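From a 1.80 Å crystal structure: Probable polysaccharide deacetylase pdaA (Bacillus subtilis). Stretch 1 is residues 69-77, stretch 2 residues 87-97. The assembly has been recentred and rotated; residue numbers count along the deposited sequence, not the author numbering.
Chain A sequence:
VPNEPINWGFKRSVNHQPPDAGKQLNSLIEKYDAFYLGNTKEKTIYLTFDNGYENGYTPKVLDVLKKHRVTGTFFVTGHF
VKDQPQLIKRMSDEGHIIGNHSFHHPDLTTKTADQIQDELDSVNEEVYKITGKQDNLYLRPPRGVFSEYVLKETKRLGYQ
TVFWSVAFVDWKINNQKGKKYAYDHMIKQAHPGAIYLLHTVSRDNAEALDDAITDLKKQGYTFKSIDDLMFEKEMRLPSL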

# COMPACT_ATOMS: atom_id res chain seq x y z
N ARG A 69 12.19 8.43 -10.52
CA ARG A 69 10.95 8.83 -11.18
C ARG A 69 9.90 7.72 -11.09
O ARG A 69 9.26 7.35 -12.07
CB ARG A 69 11.19 9.22 -12.64
CG ARG A 69 10.16 10.22 -13.16
CD ARG A 69 10.54 10.79 -14.52
NE ARG A 69 9.57 11.76 -15.03
CZ ARG A 69 9.45 13.02 -14.61
NH1 ARG A 69 10.25 13.48 -13.65
NH2 ARG A 69 8.55 13.82 -15.16
N VAL A 70 9.75 7.18 -9.88
CA VAL A 70 8.78 6.14 -9.61
C VAL A 70 7.65 6.73 -8.78
O VAL A 70 7.90 7.53 -7.88
CB VAL A 70 9.43 4.97 -8.84
CG1 VAL A 70 8.37 3.95 -8.44
CG2 VAL A 70 10.49 4.30 -9.72
N THR A 71 6.42 6.33 -9.08
CA THR A 71 5.25 6.84 -8.37
C THR A 71 4.79 5.87 -7.29
O THR A 71 4.47 4.72 -7.59
CB THR A 71 4.08 7.09 -9.34
OG1 THR A 71 4.45 8.10 -10.29
CG2 THR A 71 2.84 7.55 -8.58
N GLY A 72 4.77 6.33 -6.05
CA GLY A 72 4.33 5.47 -4.97
C GLY A 72 2.91 5.77 -4.53
O GLY A 72 2.36 6.83 -4.85
N THR A 73 2.30 4.83 -3.82
CA THR A 73 0.96 5.01 -3.30
C THR A 73 1.14 4.86 -1.79
O THR A 73 1.59 3.82 -1.31
CB THR A 73 -0.02 3.95 -3.85
OG1 THR A 73 -0.11 4.08 -5.28
CG2 THR A 73 -1.41 4.14 -3.25
N PHE A 74 0.82 5.93 -1.06
CA PHE A 74 0.98 5.94 0.39
C PHE A 74 -0.36 5.90 1.10
O PHE A 74 -1.17 6.82 0.98
CB PHE A 74 1.73 7.21 0.83
CG PHE A 74 3.12 7.34 0.26
CD1 PHE A 74 3.31 7.80 -1.04
CD2 PHE A 74 4.23 6.99 1.02
CE1 PHE A 74 4.60 7.92 -1.58
CE2 PHE A 74 5.52 7.10 0.50
CZ PHE A 74 5.71 7.57 -0.80
N PHE A 75 -0.60 4.82 1.84
CA PHE A 75 -1.83 4.68 2.59
C PHE A 75 -1.59 5.30 3.95
O PHE A 75 -0.82 4.77 4.77
CB PHE A 75 -2.22 3.20 2.69
CG PHE A 75 -2.63 2.60 1.38
CD1 PHE A 75 -1.67 2.11 0.49
CD2 PHE A 75 -3.97 2.56 1.01
CE1 PHE A 75 -2.06 1.59 -0.76
CE2 PHE A 75 -4.37 2.05 -0.23
CZ PHE A 75 -3.40 1.56 -1.12
N VAL A 76 -2.23 6.44 4.19
CA VAL A 76 -2.03 7.18 5.44
C VAL A 76 -3.19 7.11 6.43
O VAL A 76 -4.34 6.90 6.05
CB VAL A 76 -1.73 8.67 5.12
CG1 VAL A 76 -0.50 8.76 4.23
CG2 VAL A 76 -2.94 9.31 4.43
N THR A 77 -2.86 7.27 7.71
CA THR A 77 -3.86 7.26 8.78
C THR A 77 -4.12 8.70 9.19
O THR A 77 -3.36 9.60 8.83
CB THR A 77 -3.37 6.50 10.04
OG1 THR A 77 -2.26 7.20 10.61
CG2 THR A 77 -2.96 5.08 9.68
N LEU A 87 4.70 16.55 4.68
CA LEU A 87 5.00 15.34 3.92
C LEU A 87 3.84 15.00 3.00
O LEU A 87 4.05 14.60 1.85
CB LEU A 87 5.28 14.17 4.86
CG LEU A 87 6.63 14.19 5.58
CD1 LEU A 87 6.71 13.04 6.56
CD2 LEU A 87 7.76 14.10 4.55
N ILE A 88 2.62 15.15 3.49
CA ILE A 88 1.44 14.87 2.69
C ILE A 88 1.45 15.77 1.47
O ILE A 88 1.12 15.35 0.36
CB ILE A 88 0.14 15.15 3.48
CG1 ILE A 88 -0.03 14.12 4.60
CG2 ILE A 88 -1.05 15.17 2.53
CD1 ILE A 88 -0.16 12.68 4.12
N LYS A 89 1.85 17.02 1.68
CA LYS A 89 1.91 18.00 0.60
C LYS A 89 2.96 17.56 -0.42
O LYS A 89 2.76 17.69 -1.63
CB LYS A 89 2.26 19.38 1.17
CG LYS A 89 1.97 20.54 0.23
CD LYS A 89 0.69 21.28 0.62
CE LYS A 89 0.86 22.04 1.94
NZ LYS A 89 -0.36 22.81 2.31
N ARG A 90 4.09 17.03 0.06
CA ARG A 90 5.14 16.57 -0.85
C ARG A 90 4.65 15.42 -1.70
O ARG A 90 4.89 15.37 -2.91
CB ARG A 90 6.38 16.10 -0.09
CG ARG A 90 7.35 17.18 0.33
CD ARG A 90 8.71 16.57 0.63
NE ARG A 90 9.34 16.01 -0.57
CZ ARG A 90 10.49 15.34 -0.56
NH1 ARG A 90 11.14 15.16 0.58
NH2 ARG A 90 10.99 14.86 -1.69
N MSE A 91 3.96 14.47 -1.07
CA MSE A 91 3.45 13.31 -1.79
C MSE A 91 2.58 13.80 -2.94
O MSE A 91 2.71 13.34 -4.07
CB MSE A 91 2.64 12.42 -0.86
CG MSE A 91 3.44 11.88 0.32
SE MSE A 91 2.40 10.90 1.60
CE MSE A 91 3.82 10.21 2.69
N SER A 92 1.69 14.74 -2.63
CA SER A 92 0.78 15.28 -3.63
C SER A 92 1.50 16.06 -4.73
O SER A 92 1.27 15.83 -5.91
CB SER A 92 -0.26 16.18 -2.95
OG SER A 92 -1.18 16.69 -3.90
N ASP A 93 2.38 16.98 -4.34
CA ASP A 93 3.10 17.79 -5.32
C ASP A 93 4.09 16.99 -6.17
O ASP A 93 4.35 17.36 -7.32
CB ASP A 93 3.84 18.94 -4.62
CG ASP A 93 2.88 19.95 -4.01
OD1 ASP A 93 1.83 20.22 -4.63
OD2 ASP A 93 3.18 20.47 -2.92
N GLU A 94 4.61 15.90 -5.62
CA GLU A 94 5.57 15.10 -6.36
C GLU A 94 4.96 13.95 -7.16
O GLU A 94 5.65 13.01 -7.57
CB GLU A 94 6.67 14.61 -5.41
CG GLU A 94 7.73 15.68 -5.19
CD GLU A 94 8.46 15.57 -3.87
OE1 GLU A 94 8.94 14.47 -3.54
OE2 GLU A 94 8.56 16.60 -3.17
N GLY A 95 3.65 14.04 -7.39
CA GLY A 95 2.95 13.06 -8.20
C GLY A 95 2.58 11.71 -7.60
O GLY A 95 2.19 10.81 -8.34
N HIS A 96 2.70 11.56 -6.29
CA HIS A 96 2.35 10.29 -5.67
C HIS A 96 0.86 10.21 -5.38
O HIS A 96 0.15 11.21 -5.47
CB HIS A 96 3.18 10.10 -4.40
CG HIS A 96 4.66 10.16 -4.65
ND1 HIS A 96 5.32 9.21 -5.39
CD2 HIS A 96 5.58 11.08 -4.30
CE1 HIS A 96 6.60 9.54 -5.48
NE2 HIS A 96 6.78 10.67 -4.83
N ILE A 97 0.40 9.01 -5.05
CA ILE A 97 -1.01 8.76 -4.74
C ILE A 97 -1.17 8.58 -3.23
O ILE A 97 -0.39 7.86 -2.60
CB ILE A 97 -1.50 7.49 -5.47
CG1 ILE A 97 -1.36 7.68 -6.98
CG2 ILE A 97 -2.94 7.17 -5.09
CD1 ILE A 97 -1.45 6.39 -7.79
O HOH W 1 5.55 10.60 -8.82

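A chain that packs a helix on a strand and then turns back to pair with it has two demands to meet in quick succession, apolar packing first and backbone pairing afterwards, and this deacetylase offers a compact example. Helix 87-93 runs nearly antiparallel to strand 73-76, at 150° between their directions and 10.3 Å at closest approach, a spacing filled by side chains. Ile88 points sideways, yet its end reaches the strand, with CD1 3.9 Å from Val76 CG1. One turn later Met91, here selenomethionine, points toward the strand. Its CE lies over a face of the Phe74 ring, 3.7 Å from Phe74 CD2, an arrangement in which a polarised methyl meets the pi cloud; SE of Met91 approaches the same ring obliquely, 4.4 Å from the centroid of Phe74.

Glu94, the first residue to leave helical geometry, takes a salt bridge from Arg90 a turn earlier, Arg90 NE to Glu94 OE2 at 2.8 Å. A water that donates a hydrogen bond to the carbonyl O of Glu94 also bonds Thr71 OG1, linking the stretches indirectly. Gly95 follows with positive phi, a conformation glycine adopts readily, and the chain reverses, held by a bond from His96 N to Met91 O (2.8 Å).

His96 then works as a surrogate backbone partner. Its ND1 accepts a nearly linear hydrogen bond from Gly72 N (3.0 Å), so this nitrogen must be unprotonated, while a face of its ring receives the edge of Phe74. That one phenylalanine therefore contacts both the helix and the turn.

At Ile97 true sheet pairing takes over. Ile97 N donates to Gly72 O (2.9 Å) and Ile97 O accepts from Phe74 N (2.7 Å), bracketing Thr73 in a parallel bridge. The side chains of Thr73 and Ile97 share a sheet face, where OG1 of Thr73 lies 3.7 Å from CD1 of Ile97.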